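Macrodomain protein (Streptomyces coelicolor, PDB 5E3B) is a macrodomain protein that probably acts as a hydrolase, removing ADP-ribose from modified thymidine in DNA, and whose disruption raises antibiotic production. Local coordinates at residues Ile24-Gly29 / Arg156-Ile161; Thr32-Lys37 / Ser139-Arg144; Pro65-Ala70 / Val97-Met102; Arg72-Asp77 / Leu85-Phe90. One frame throughout, in Å; residues are numbered along the deposited sequence.

Interaction 1 of 4, residues Ile24-Gly29 / Arg156-Ile161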
loop_
_atom_site.group_PDB
_atom_site.type_symbol
_atom_site.label_atom_id
_atom_site.label_comp_id
_atom_site.label_asym_id
_atom_site.label_seq_id
_atom_site.Cartn_x
_atom_site.Cartn_y
_atom_site.Cartn_z
ATOM N N ILE A 24 -5.784 -10.810 10.769
ATOM C CA ILE A 24 -5.950 -9.421 10.392
ATOM C C ILE A 24 -6.665 -8.730 11.542
ATOM O O ILE A 24 -7.715 -9.269 12.055
ATOM C CB ILE A 24 -6.819 -9.245 9.203
ATOM C CG1 ILE A 24 -6.140 -9.801 7.960
ATOM C CG2 ILE A 24 -7.141 -7.738 8.965
ATOM C CD1 ILE A 24 -6.973 -9.871 6.680
ATOM N N SER A 25 -6.152 -7.566 11.927
ATOM C CA SER A 25 -6.793 -6.672 12.922
ATOM C C SER A 25 -7.513 -5.593 12.177
ATOM O O SER A 25 -6.966 -5.045 11.229
ATOM C CB SER A 25 -5.781 -6.043 13.869
ATOM O OG SER A 25 -6.337 -5.008 14.672
ATOM N N TYR A 26 -8.714 -5.199 12.639
ATOM C CA TYR A 26 -9.487 -4.156 12.004
ATOM C C TYR A 26 -9.611 -3.069 13.037
ATOM O O TYR A 26 -10.013 -3.369 14.159
ATOM C CB TYR A 26 -10.922 -4.610 11.620
ATOM C CG TYR A 26 -10.905 -5.778 10.721
ATOM C CD1 TYR A 26 -10.642 -5.638 9.371
ATOM C CD2 TYR A 26 -10.935 -7.066 11.280
ATOM C CE1 TYR A 26 -10.557 -6.755 8.577
ATOM C CE2 TYR A 26 -10.851 -8.209 10.502
ATOM C CZ TYR A 26 -10.653 -8.055 9.167
ATOM O OH TYR A 26 -10.561 -9.278 8.506
ATOM N N VAL A 27 -9.152 -1.867 12.702
ATOM C CA VAL A 27 -9.184 -0.747 13.629
ATOM C C VAL A 27 -9.604 0.513 12.936
ATOM O O VAL A 27 -9.509 0.697 11.724
ATOM C CB VAL A 27 -7.852 -0.532 14.347
ATOM C CG1 VAL A 27 -7.331 -1.728 15.048
ATOM C CG2 VAL A 27 -6.887 0.011 13.326
ATOM N N ARG A 28 -10.183 1.419 13.731
ATOM C CA ARG A 28 -10.498 2.716 13.283
ATOM C C ARG A 28 -9.301 3.606 13.669
ATOM O O ARG A 28 -8.853 3.604 14.824
ATOM C CB ARG A 28 -11.804 3.195 13.911
ATOM C CG ARG A 28 -12.041 4.609 13.575
ATOM C CD ARG A 28 -13.460 4.936 13.355
ATOM N NE ARG A 28 -13.565 6.374 13.278
ATOM C CZ ARG A 28 -14.673 7.082 13.421
ATOM N NH1 ARG A 28 -15.834 6.491 13.666
ATOM N NH2 ARG A 28 -14.620 8.412 13.346
ATOM N N GLY A 29 -8.742 4.230 12.655
ATOM C CA GLY A 29 -7.512 4.997 12.831
ATOM C C GLY A 29 -6.910 5.471 11.544
ATOM O O GLY A 29 -7.363 5.230 10.447
ATOM N N ARG A 156 -12.532 -8.215 -3.628
ATOM C CA ARG A 156 -11.267 -8.681 -4.261
ATOM C C ARG A 156 -10.026 -8.490 -3.407
ATOM O O ARG A 156 -9.112 -9.388 -3.251
ATOM C CB ARG A 156 -11.074 -7.913 -5.583
ATOM C CG ARG A 156 -11.690 -8.632 -6.749
ATOM C CD ARG A 156 -13.178 -8.472 -6.798
ATOM N NE ARG A 156 -13.836 -9.223 -7.879
ATOM C CZ ARG A 156 -15.165 -9.392 -7.948
ATOM N NH1 ARG A 156 -15.971 -8.895 -6.996
ATOM N NH2 ARG A 156 -15.706 -10.094 -8.947
ATOM N N VAL A 157 -9.893 -7.279 -2.888
ATOM C CA VAL A 157 -8.690 -6.957 -2.162
ATOM C C VAL A 157 -8.480 -7.763 -0.873
ATOM O O VAL A 157 -7.374 -8.256 -0.669
ATOM C CB VAL A 157 -8.565 -5.389 -1.947
ATOM C CG1 VAL A 157 -7.370 -5.062 -1.051
ATOM C CG2 VAL A 157 -8.511 -4.710 -3.345
ATOM N N GLU A 158 -9.477 -7.898 0.034
ATOM C CA GLU A 158 -9.222 -8.458 1.320
ATOM C C GLU A 158 -8.724 -9.929 1.088
ATOM O O GLU A 158 -7.810 -10.362 1.738
ATOM C CB GLU A 158 -10.329 -8.329 2.432
ATOM C CG GLU A 158 -9.912 -8.966 3.708
ATOM C CD GLU A 158 -10.624 -8.666 5.053
ATOM O OE1 GLU A 158 -11.136 -7.623 5.275
ATOM O OE2 GLU A 158 -10.453 -9.466 6.012
ATOM N N PRO A 159 -9.386 -10.712 0.198
ATOM C CA PRO A 159 -8.829 -12.049 0.026
ATOM C C PRO A 159 -7.420 -12.142 -0.472
ATOM O O PRO A 159 -6.643 -13.023 -0.100
ATOM C CB PRO A 159 -9.746 -12.693 -1.006
ATOM C CG PRO A 159 -11.047 -12.039 -0.797
ATOM C CD PRO A 159 -10.691 -10.585 -0.486
ATOM N N LEU A 160 -7.016 -11.140 -1.263
ATOM C CA LEU A 160 -5.571 -11.091 -1.632
ATOM C C LEU A 160 -4.662 -10.702 -0.454
ATOM O O LEU A 160 -3.508 -11.123 -0.399
ATOM C CB LEU A 160 -5.416 -10.146 -2.856
ATOM C CG LEU A 160 -6.059 -10.590 -4.209
ATOM C CD1 LEU A 160 -6.041 -9.473 -5.255
ATOM C CD2 LEU A 160 -5.300 -11.807 -4.737
ATOM N N ILE A 161 -5.152 -9.923 0.515
ATOM C CA ILE A 161 -4.409 -9.650 1.754
ATOM C C ILE A 161 -4.202 -10.953 2.484
ATOM O O ILE A 161 -3.128 -11.313 2.983
ATOM C CB ILE A 161 -5.105 -8.580 2.608
ATOM C CG1 ILE A 161 -5.151 -7.245 1.793
ATOM C CG2 ILE A 161 -4.483 -8.473 3.980
ATOM C CD1 ILE A 161 -5.958 -6.165 2.420
#
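Y26, on edge strand 25-28 of the macrodomain sheet, meets E158 on the helix 154-166 that packs beside it. The two side chains come from opposite directions. The hydroxyl of Y26 gives a short hydrogen bond to the carboxylate, 2.5 Å from OH to OE2 of E158. OE2 receives it on its syn lone pair, the one on the side of OE1. The oxygen lies at the edge of the phenol ring and in its plane. Ring and carboxylate planes are 28° apart. OE1 of E158 passes 3.5 Å from CE1 of Y26. E158 spans the gap because its CG stands anti to the backbone N (chi1 180°) and the chain stays extended beyond it. The macrodomain is an alpha/beta fold with helices against a mixed sheet, and this contact ties the edge strand to one of those helices. S25 and V27 bond through their backbones to strand 172-176, the neighbour in the sheet. OE1 of E158 takes a second hydrogen bond from NE1 of W154, so each carboxylate oxygen has a donor, and the two together fix the turn of the group. Both donors would tend to stabilise the charged form. An apolar patch lies next to the polar pair. CD1 of I24 sits 3.6 Å from OE2 of E158 and 3.9 Å from CG2 of I161. CG2 of I24 also lies over one face of the Y26 ring, offset toward its rim. A sodium ion is bound about 4 Å from the Y26 side chain.

Interaction 2 of 4, residues Thr32-Lys37 / Ser139-Arg144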
loop_
_atom_site.group_PDB
_atom_site.type_symbol
_atom_site.label_atom_id
_atom_site.label_comp_id
_atom_site.label_asym_id
_atom_site.label_seq_id
_atom_site.Cartn_x
_atom_site.Cartn_y
_atom_site.Cartn_z
ATOM N N THR A 32 -1.374 5.923 8.700
ATOM C CA THR A 32 -0.037 6.552 8.695
ATOM C C THR A 32 0.562 6.699 10.010
ATOM O O THR A 32 1.718 7.123 10.125
ATOM C CB THR A 32 -0.047 7.900 7.915
ATOM O OG1 THR A 32 -0.724 8.915 8.674
ATOM C CG2 THR A 32 -0.620 7.715 6.550
ATOM N N ALA A 33 -0.138 6.319 11.078
ATOM C CA ALA A 33 0.428 6.320 12.371
ATOM C C ALA A 33 0.247 5.042 13.140
ATOM O O ALA A 33 -0.344 5.059 14.197
ATOM C CB ALA A 33 -0.140 7.493 13.158
ATOM N N PRO A 34 0.774 3.932 12.649
ATOM C CA PRO A 34 0.641 2.657 13.410
ATOM C C PRO A 34 1.364 2.753 14.728
ATOM O O PRO A 34 2.434 3.382 14.770
ATOM C CB PRO A 34 1.323 1.609 12.501
ATOM C CG PRO A 34 1.742 2.301 11.279
ATOM C CD PRO A 34 1.599 3.771 11.444
ATOM N N SER A 35 0.816 2.114 15.756
ATOM C CA SER A 35 1.343 2.262 17.120
ATOM C C SER A 35 1.844 0.940 17.650
ATOM O O SER A 35 1.521 0.517 18.756
ATOM C CB SER A 35 0.259 2.793 18.034
ATOM O OG SER A 35 -0.839 1.897 18.010
ATOM N N VAL A 36 2.638 0.273 16.855
ATOM C CA VAL A 36 3.054 -1.034 17.200
ATOM C C VAL A 36 4.573 -0.980 17.211
ATOM O O VAL A 36 5.197 -0.070 16.627
ATOM C CB VAL A 36 2.438 -2.063 16.230
ATOM C CG1 VAL A 36 3.049 -1.931 14.829
ATOM C CG2 VAL A 36 2.598 -3.492 16.764
ATOM N N LYS A 37 5.170 -1.936 17.893
ATOM C CA LYS A 37 6.601 -2.039 17.948
ATOM C C LYS A 37 7.100 -2.703 16.635
ATOM O O LYS A 37 6.385 -3.465 16.013
ATOM C CB LYS A 37 7.037 -2.839 19.224
ATOM C CG LYS A 37 7.634 -4.230 18.997
ATOM N N SER A 139 5.440 -5.456 10.305
ATOM C CA SER A 139 3.975 -5.567 10.181
ATOM C C SER A 139 3.469 -4.637 9.094
ATOM O O SER A 139 4.141 -3.614 8.777
ATOM C CB SER A 139 3.337 -5.193 11.511
ATOM O OG SER A 139 3.676 -3.906 11.960
ATOM N N VAL A 140 2.299 -4.962 8.522
ATOM C CA VAL A 140 1.757 -4.221 7.379
ATOM C C VAL A 140 0.448 -3.533 7.790
ATOM O O VAL A 140 -0.322 -4.117 8.568
ATOM C CB VAL A 140 1.604 -5.126 6.161
ATOM C CG1 VAL A 140 0.898 -4.414 5.067
ATOM C CG2 VAL A 140 3.003 -5.595 5.717
ATOM N N HIS A 141 0.263 -2.298 7.342
ATOM C CA HIS A 141 -0.803 -1.365 7.775
ATOM C C HIS A 141 -1.401 -0.782 6.538
ATOM O O HIS A 141 -0.710 -0.148 5.699
ATOM C CB HIS A 141 -0.155 -0.313 8.687
ATOM C CG HIS A 141 0.464 -0.934 9.888
ATOM N ND1 HIS A 141 -0.244 -1.187 11.047
ATOM C CD2 HIS A 141 1.685 -1.478 10.080
ATOM C CE1 HIS A 141 0.530 -1.772 11.920
ATOM N NE2 HIS A 141 1.697 -2.017 11.347
ATOM N N LEU A 142 -2.724 -1.065 6.321
ATOM C CA LEU A 142 -3.368 -0.693 5.115
ATOM C C LEU A 142 -4.682 0.047 5.380
ATOM O O LEU A 142 -5.419 -0.321 6.267
ATOM C CB LEU A 142 -3.706 -1.878 4.195
ATOM C CG LEU A 142 -2.636 -2.892 3.719
ATOM C CD1 LEU A 142 -2.747 -4.051 4.609
ATOM C CD2 LEU A 142 -2.776 -3.227 2.239
ATOM N N PRO A 143 -4.939 1.079 4.612
ATOM C CA PRO A 143 -6.266 1.639 4.722
ATOM C C PRO A 143 -7.237 0.762 3.955
ATOM O O PRO A 143 -6.947 0.150 2.974
ATOM C CB PRO A 143 -6.124 2.937 3.982
ATOM C CG PRO A 143 -5.072 2.683 2.945
ATOM C CD PRO A 143 -4.127 1.800 3.606
ATOM N N ARG A 144 -8.442 0.794 4.515
ATOM C CA ARG A 144 -9.520 0.066 4.005
ATOM C C ARG A 144 -9.939 0.889 2.883
ATOM O O ARG A 144 -9.970 2.177 2.961
ATOM C CB ARG A 144 -10.617 -0.024 5.129
ATOM C CG ARG A 144 -11.862 -0.634 4.672
ATOM C CD ARG A 144 -12.916 -0.385 5.738
ATOM N NE ARG A 144 -12.751 -1.323 6.822
ATOM C CZ ARG A 144 -13.156 -2.587 6.804
ATOM N NH1 ARG A 144 -12.904 -3.328 7.864
ATOM N NH2 ARG A 144 -13.787 -3.138 5.760
HETATM O O HOH W 1 5.911 -4.269 13.468
#
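P34 sets the CB-CG edge of its ring over one face of the H141 imidazole, and this is the main meeting of the loop 32-37 with strand 139-143. CB of P34 is 3.5 Å from the centroid of the H141 ring and 12° off its normal, a CH-pi contact over the centre of that face. CG of P34 reaches the root of the ring, 3.7 Å from CG of H141. V36 comes in obliquely, two residues further along the loop. Its CG1 is 3.7 Å from NE2 of H141 and 3.5 Å from OG of S139, so one methyl touches both strand residues. Chi1 of V36 (69°) sets that methyl between the backbone N and the carbonyl carbon. The strand belongs to the central macrodomain sheet, between strands 172-176 and 40-47, and the loop leads from edge strand 25-28 into strand 40-47. Two bonds hold the imidazole from its two nitrogens. NE2 of H141 donates to OG of S139 at 2.8 Å, with the oxygen tilted 16° from the ring plane, and ND1 is hydrogen-bonded to OH of Y175 on strand 172-176. The ring is therefore fixed in rotation while the proline covers it. OG of S139 in turn donates to a water at 2.7 Å. That water gives a hydrogen bond to the backbone O of K37, also at 2.7 Å, and so bridges the strand to the end of the loop.

Interaction 3 of 4, residues Pro65-Ala70 / Val97-Met102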
loop_
_atom_site.group_PDB
_atom_site.type_symbol
_atom_site.label_atom_id
_atom_site.label_comp_id
_atom_site.label_asym_id
_atom_site.label_seq_id
_atom_site.Cartn_x
_atom_site.Cartn_y
_atom_site.Cartn_z
ATOM N N PRO A 65 6.790 14.068 3.204
ATOM C CA PRO A 65 6.870 14.489 1.821
ATOM C C PRO A 65 7.477 13.397 0.840
ATOM O O PRO A 65 7.227 13.431 -0.373
ATOM C CB PRO A 65 7.851 15.708 1.964
ATOM C CG PRO A 65 8.722 15.311 3.075
ATOM C CD PRO A 65 7.847 14.688 4.061
ATOM N N GLN A 66 8.230 12.487 1.411
ATOM C CA GLN A 66 9.024 11.531 0.608
ATOM C C GLN A 66 8.182 10.624 -0.307
ATOM O O GLN A 66 8.549 10.394 -1.461
ATOM C CB GLN A 66 10.029 10.718 1.355
ATOM C CG GLN A 66 11.138 11.535 1.992
ATOM C CD GLN A 66 10.734 12.030 3.393
ATOM O OE1 GLN A 66 9.614 11.880 3.833
ATOM N NE2 GLN A 66 11.682 12.734 4.061
ATOM N N PRO A 67 7.094 10.002 0.205
ATOM C CA PRO A 67 6.371 9.101 -0.668
ATOM C C PRO A 67 5.812 9.708 -1.937
ATOM O O PRO A 67 5.941 9.140 -3.019
ATOM C CB PRO A 67 5.292 8.503 0.254
ATOM C CG PRO A 67 5.871 8.629 1.591
ATOM C CD PRO A 67 6.584 9.959 1.571
ATOM N N GLU A 68 5.200 10.892 -1.812
ATOM C CA GLU A 68 4.719 11.578 -2.957
ATOM C C GLU A 68 5.860 11.983 -3.979
ATOM O O GLU A 68 5.721 11.755 -5.158
ATOM C CB GLU A 68 3.888 12.822 -2.555
ATOM C CG GLU A 68 3.397 13.642 -3.727
ATOM C CD GLU A 68 2.589 14.890 -3.401
ATOM O OE1 GLU A 68 2.309 15.180 -2.211
ATOM O OE2 GLU A 68 2.258 15.620 -4.373
ATOM N N ALA A 69 6.926 12.541 -3.450
ATOM C CA ALA A 69 8.067 12.883 -4.301
ATOM C C ALA A 69 8.588 11.688 -5.019
ATOM O O ALA A 69 8.797 11.767 -6.278
ATOM C CB ALA A 69 9.152 13.498 -3.452
ATOM N N ALA A 70 8.728 10.598 -4.291
ATOM C CA ALA A 70 9.229 9.308 -4.893
ATOM C C ALA A 70 8.318 8.850 -6.005
ATOM O O ALA A 70 8.760 8.377 -7.099
ATOM C CB ALA A 70 9.408 8.271 -3.821
ATOM N N VAL A 97 9.950 2.959 9.733
ATOM C CA VAL A 97 8.665 3.031 9.030
ATOM C C VAL A 97 8.946 3.213 7.490
ATOM O O VAL A 97 9.751 4.122 7.074
ATOM C CB VAL A 97 7.707 4.121 9.543
ATOM C CG1 VAL A 97 6.402 4.095 8.748
ATOM C CG2 VAL A 97 7.441 3.973 11.084
ATOM N N TRP A 98 8.214 2.450 6.660
ATOM C CA TRP A 98 8.272 2.503 5.241
ATOM C C TRP A 98 6.830 2.669 4.715
ATOM O O TRP A 98 5.906 2.214 5.334
ATOM C CB TRP A 98 8.799 1.209 4.642
ATOM C CG TRP A 98 10.326 1.164 4.426
ATOM C CD1 TRP A 98 10.983 1.440 3.263
ATOM C CD2 TRP A 98 11.302 0.908 5.363
ATOM N NE1 TRP A 98 12.315 1.355 3.400
ATOM C CE2 TRP A 98 12.542 1.009 4.703
ATOM C CE3 TRP A 98 11.258 0.566 6.698
ATOM C CZ2 TRP A 98 13.779 0.800 5.339
ATOM C CZ3 TRP A 98 12.421 0.390 7.336
ATOM C CH2 TRP A 98 13.705 0.514 6.650
ATOM N N VAL A 99 6.722 3.387 3.634
ATOM C CA VAL A 99 5.485 3.437 2.789
ATOM C C VAL A 99 5.709 2.657 1.511
ATOM O O VAL A 99 6.701 2.894 0.776
ATOM C CB VAL A 99 5.082 4.888 2.516
ATOM C CG1 VAL A 99 3.883 4.968 1.617
ATOM C CG2 VAL A 99 4.813 5.580 3.853
ATOM N N ALA A 100 4.740 1.790 1.161
ATOM C CA ALA A 100 4.794 1.008 -0.041
ATOM C C ALA A 100 3.744 1.563 -0.984
ATOM O O ALA A 100 2.532 1.437 -0.761
ATOM C CB ALA A 100 4.459 -0.503 0.239
ATOM N N ASN A 101 4.208 2.261 -2.010
ATOM C CA ASN A 101 3.358 2.769 -3.040
ATOM C C ASN A 101 3.143 1.654 -4.104
ATOM O O ASN A 101 4.059 1.302 -4.855
ATOM C CB ASN A 101 3.978 3.969 -3.754
ATOM C CG ASN A 101 4.227 5.208 -2.894
ATOM O OD1 ASN A 101 3.583 5.495 -1.901
ATOM N ND2 ASN A 101 5.273 5.946 -3.308
ATOM N N MET A 102 1.965 1.050 -4.068
ATOM C CA MET A 102 1.606 -0.114 -4.905
ATOM C C MET A 102 0.874 0.398 -6.154
ATOM O O MET A 102 -0.158 1.034 -6.001
ATOM C CB MET A 102 0.680 -1.065 -4.214
ATOM C CG MET A 102 1.256 -1.636 -2.926
ATOM S SD MET A 102 0.233 -2.958 -2.170
ATOM C CE MET A 102 -1.124 -2.016 -1.630
#
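The first turn of helix 66-76 passes over strand 97-105 with P67 facing V99, their CA atoms 6.7 Å apart. P67 carries the contact on the helix side. Its ring meets V99 at about a right angle, with CG of P67 3.9 Å from CB of V99. CG2 of V99 is equally near CG of P67, while CG1 packs against CB of P67 at 4.0 Å. The proline thus touches both branches of the valine. Two residues along the strand, on the same side of it, N101 supplies the polar part. Its ND2 donates to the backbone O of P67 at 3.3 Å, with an N-H...O angle of 143°. The donor stands above the carbonyl plane, 39° out of it, and not on a lone pair. This long, bent bond is only part of what holds the amide. OD1 of N101 is hydrogen-bonded to NE2 of H44 on strand 40-47, and ND2 also bonds OE1 of Q89 on strand 88-94. W52 packs on P67 and N101 as well. All three touching residues are buried, so the amide has to find its partners inside the protein. With three of them, its flip is probably settled, oxygen toward H44 and nitrogen toward the helix carbonyl and Q89, which ties helix 66-76 to the sheet by chemistry as well as packing.

Interaction 4 of 4, residues Arg72-Asp77 / Leu85-Phe90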
loop_
_atom_site.group_PDB
_atom_site.type_symbol
_atom_site.label_atom_id
_atom_site.label_comp_id
_atom_site.label_asym_id
_atom_site.label_seq_id
_atom_site.Cartn_x
_atom_site.Cartn_y
_atom_site.Cartn_z
ATOM N N ARG A 72 6.033 10.491 -7.819
ATOM C CA ARG A 72 5.983 11.377 -9.033
ATOM C C ARG A 72 7.246 11.158 -9.843
ATOM O O ARG A 72 7.139 11.127 -11.082
ATOM C CB ARG A 72 5.789 12.821 -8.595
ATOM C CG ARG A 72 4.456 13.115 -7.952
ATOM C CD ARG A 72 4.190 14.583 -7.953
ATOM N NE ARG A 72 2.980 14.940 -7.195
ATOM C CZ ARG A 72 1.736 14.927 -7.675
ATOM N NH1 ARG A 72 1.432 14.428 -8.818
ATOM N NH2 ARG A 72 0.785 15.269 -6.821
ATOM N N ALA A 73 8.394 11.012 -9.189
ATOM C CA ALA A 73 9.670 10.804 -9.913
ATOM C C ALA A 73 9.661 9.466 -10.611
ATOM O O ALA A 73 10.036 9.329 -11.787
ATOM C CB ALA A 73 10.804 10.897 -8.977
ATOM N N TRP A 74 9.185 8.424 -9.923
ATOM C CA TRP A 74 9.030 7.084 -10.479
ATOM C C TRP A 74 8.187 7.089 -11.728
ATOM O O TRP A 74 8.593 6.607 -12.768
ATOM C CB TRP A 74 8.580 6.159 -9.367
ATOM C CG TRP A 74 8.528 4.667 -9.599
ATOM C CD1 TRP A 74 9.414 3.908 -10.313
ATOM C CD2 TRP A 74 7.593 3.775 -9.002
ATOM N NE1 TRP A 74 9.061 2.550 -10.202
ATOM C CE2 TRP A 74 7.933 2.442 -9.444
ATOM C CE3 TRP A 74 6.464 3.954 -8.184
ATOM C CZ2 TRP A 74 7.213 1.338 -9.023
ATOM C CZ3 TRP A 74 5.704 2.837 -7.788
ATOM C CH2 TRP A 74 6.123 1.536 -8.231
ATOM N N HIS A 75 7.012 7.667 -11.658
ATOM C CA HIS A 75 6.154 7.799 -12.818
ATOM C C HIS A 75 6.851 8.673 -13.951
ATOM O O HIS A 75 6.818 8.256 -15.112
ATOM C CB HIS A 75 4.869 8.448 -12.395
ATOM C CG HIS A 75 4.000 8.772 -13.539
ATOM N ND1 HIS A 75 4.009 10.059 -14.072
ATOM C CD2 HIS A 75 3.191 8.041 -14.324
ATOM C CE1 HIS A 75 3.197 10.101 -15.095
ATOM N NE2 HIS A 75 2.704 8.908 -15.298
ATOM N N ARG A 76 7.456 9.793 -13.567
ATOM C CA ARG A 76 8.019 10.693 -14.585
ATOM C C ARG A 76 9.091 9.953 -15.389
ATOM O O ARG A 76 9.173 10.088 -16.623
ATOM C CB ARG A 76 8.568 11.908 -13.900
ATOM C CG ARG A 76 9.235 12.923 -14.801
ATOM C CD ARG A 76 9.424 14.132 -13.864
ATOM N NE ARG A 76 10.381 13.946 -12.729
ATOM C CZ ARG A 76 10.184 14.069 -11.375
ATOM N NH1 ARG A 76 11.267 13.881 -10.638
ATOM N NH2 ARG A 76 9.001 14.302 -10.693
ATOM N N ASP A 77 9.810 9.087 -14.740
ATOM C CA ASP A 77 10.964 8.391 -15.324
ATOM C C ASP A 77 10.648 6.982 -15.788
ATOM O O ASP A 77 11.542 6.151 -15.971
ATOM C CB ASP A 77 12.076 8.375 -14.280
ATOM C CG ASP A 77 12.591 9.804 -13.889
ATOM O OD1 ASP A 77 12.368 10.798 -14.641
ATOM O OD2 ASP A 77 13.214 9.956 -12.806
ATOM N N LEU A 85 1.828 -1.434 -13.661
ATOM C CA LEU A 85 0.848 -2.224 -12.880
ATOM C C LEU A 85 1.483 -3.403 -12.202
ATOM O O LEU A 85 2.276 -4.140 -12.866
ATOM C CB LEU A 85 -0.364 -2.652 -13.722
ATOM C CG LEU A 85 -1.365 -1.504 -14.055
ATOM C CD1 LEU A 85 -2.310 -1.932 -15.183
ATOM C CD2 LEU A 85 -2.189 -1.075 -12.879
ATOM N N GLY A 86 1.199 -3.543 -10.914
ATOM C CA GLY A 86 1.805 -4.603 -10.049
ATOM C C GLY A 86 3.154 -4.293 -9.394
ATOM O O GLY A 86 3.548 -4.959 -8.453
ATOM N N ALA A 87 3.827 -3.215 -9.797
ATOM C CA ALA A 87 5.078 -2.810 -9.194
ATOM C C ALA A 87 4.808 -2.042 -7.895
ATOM O O ALA A 87 3.723 -1.529 -7.671
ATOM C CB ALA A 87 5.938 -1.984 -10.119
ATOM N N VAL A 88 5.828 -2.072 -7.055
ATOM C CA VAL A 88 5.762 -1.455 -5.751
ATOM C C VAL A 88 7.070 -0.732 -5.486
ATOM O O VAL A 88 8.154 -1.247 -5.763
ATOM C CB VAL A 88 5.520 -2.456 -4.640
ATOM C CG1 VAL A 88 5.380 -1.703 -3.304
ATOM C CG2 VAL A 88 4.319 -3.269 -4.897
ATOM N N GLN A 89 6.972 0.489 -4.908
ATOM C CA GLN A 89 8.124 1.325 -4.539
ATOM C C GLN A 89 8.083 1.467 -3.051
ATOM O O GLN A 89 7.005 1.765 -2.517
ATOM C CB GLN A 89 7.965 2.686 -5.186
ATOM C CG GLN A 89 8.814 3.808 -4.690
ATOM C CD GLN A 89 8.558 5.107 -5.364
ATOM O OE1 GLN A 89 7.458 5.668 -5.292
ATOM N NE2 GLN A 89 9.548 5.592 -6.066
ATOM N N PHE A 90 9.189 1.232 -2.346
ATOM C CA PHE A 90 9.235 1.255 -0.905
ATOM C C PHE A 90 10.034 2.537 -0.546
ATOM O O PHE A 90 11.150 2.773 -1.046
ATOM C CB PHE A 90 9.921 0.000 -0.293
ATOM C CG PHE A 90 9.206 -1.253 -0.690
ATOM C CD1 PHE A 90 8.089 -1.688 0.007
ATOM C CD2 PHE A 90 9.644 -1.996 -1.744
ATOM C CE1 PHE A 90 7.377 -2.786 -0.411
ATOM C CE2 PHE A 90 8.977 -3.168 -2.131
ATOM C CZ PHE A 90 7.881 -3.584 -1.401
#
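CH-pi packing dominates where W74 of helix 66-76 lies against the start of strand 88-94. CB of Q89 is 3.6 Å from the centroid of the six-membered ring of W74, 18° off the normal, over one face and displaced toward the rim. The two side chains slide past each other in opposite directions, and the Q89 amide is turned 37° from the indole plane. Its OE1 lies 3.5 Å from CE3 of W74, and its NE2 comes equally near CB of W74. Chi1 of W74 (-171°) swings the indole away from the backbone N and out toward the strand. Apolar contact is made at the ring edge, where the methyl CB of A87 touches CZ2 of W74 at 3.7 Å, near the ring plane. The strand backbone adds a contact of its own, with C of V88 3.7 Å from CH2 of W74. The polar atoms of both side chains find partners beyond the pair. NE1 of W74 bonds OD1 of D82, and the ring of F83 meets W74 edge-to-face. Q89 uses both ends of its amide, OE1 toward N101 and NE2 with O of A70 in helix 66-76. The indole is thus held by its N-H as well as by its face and edge. The glutamine binds helix and neighbouring strand with its polar end, while its aliphatic CB serves the aromatic face.

Overall arrangement
All four contacts reach the one mixed macrodomain sheet. Interaction 1 lies at one outer strand, 25-28, and interaction 4 at the other, 88-94; their centres are about 24 Å apart, on opposite sides of the chain's centre. Interaction 2 is nearer the first edge, its centre about 11 Å from that of interaction 1. The two touch where CD1 of Y26 packs 3.6 Å from NH1 of R144. Interactions 3 and 4 share helix 66-76 and use adjacent strands, 97-105 and 88-94, joined by N of N101 probably bonding O of Q89 at 2.9 Å. Along the chain they nest: 4 inside 3, 3 inside 2, 2 inside 1. Bound sodium lies near interaction 1, but about 11 Å from the H141 side chain.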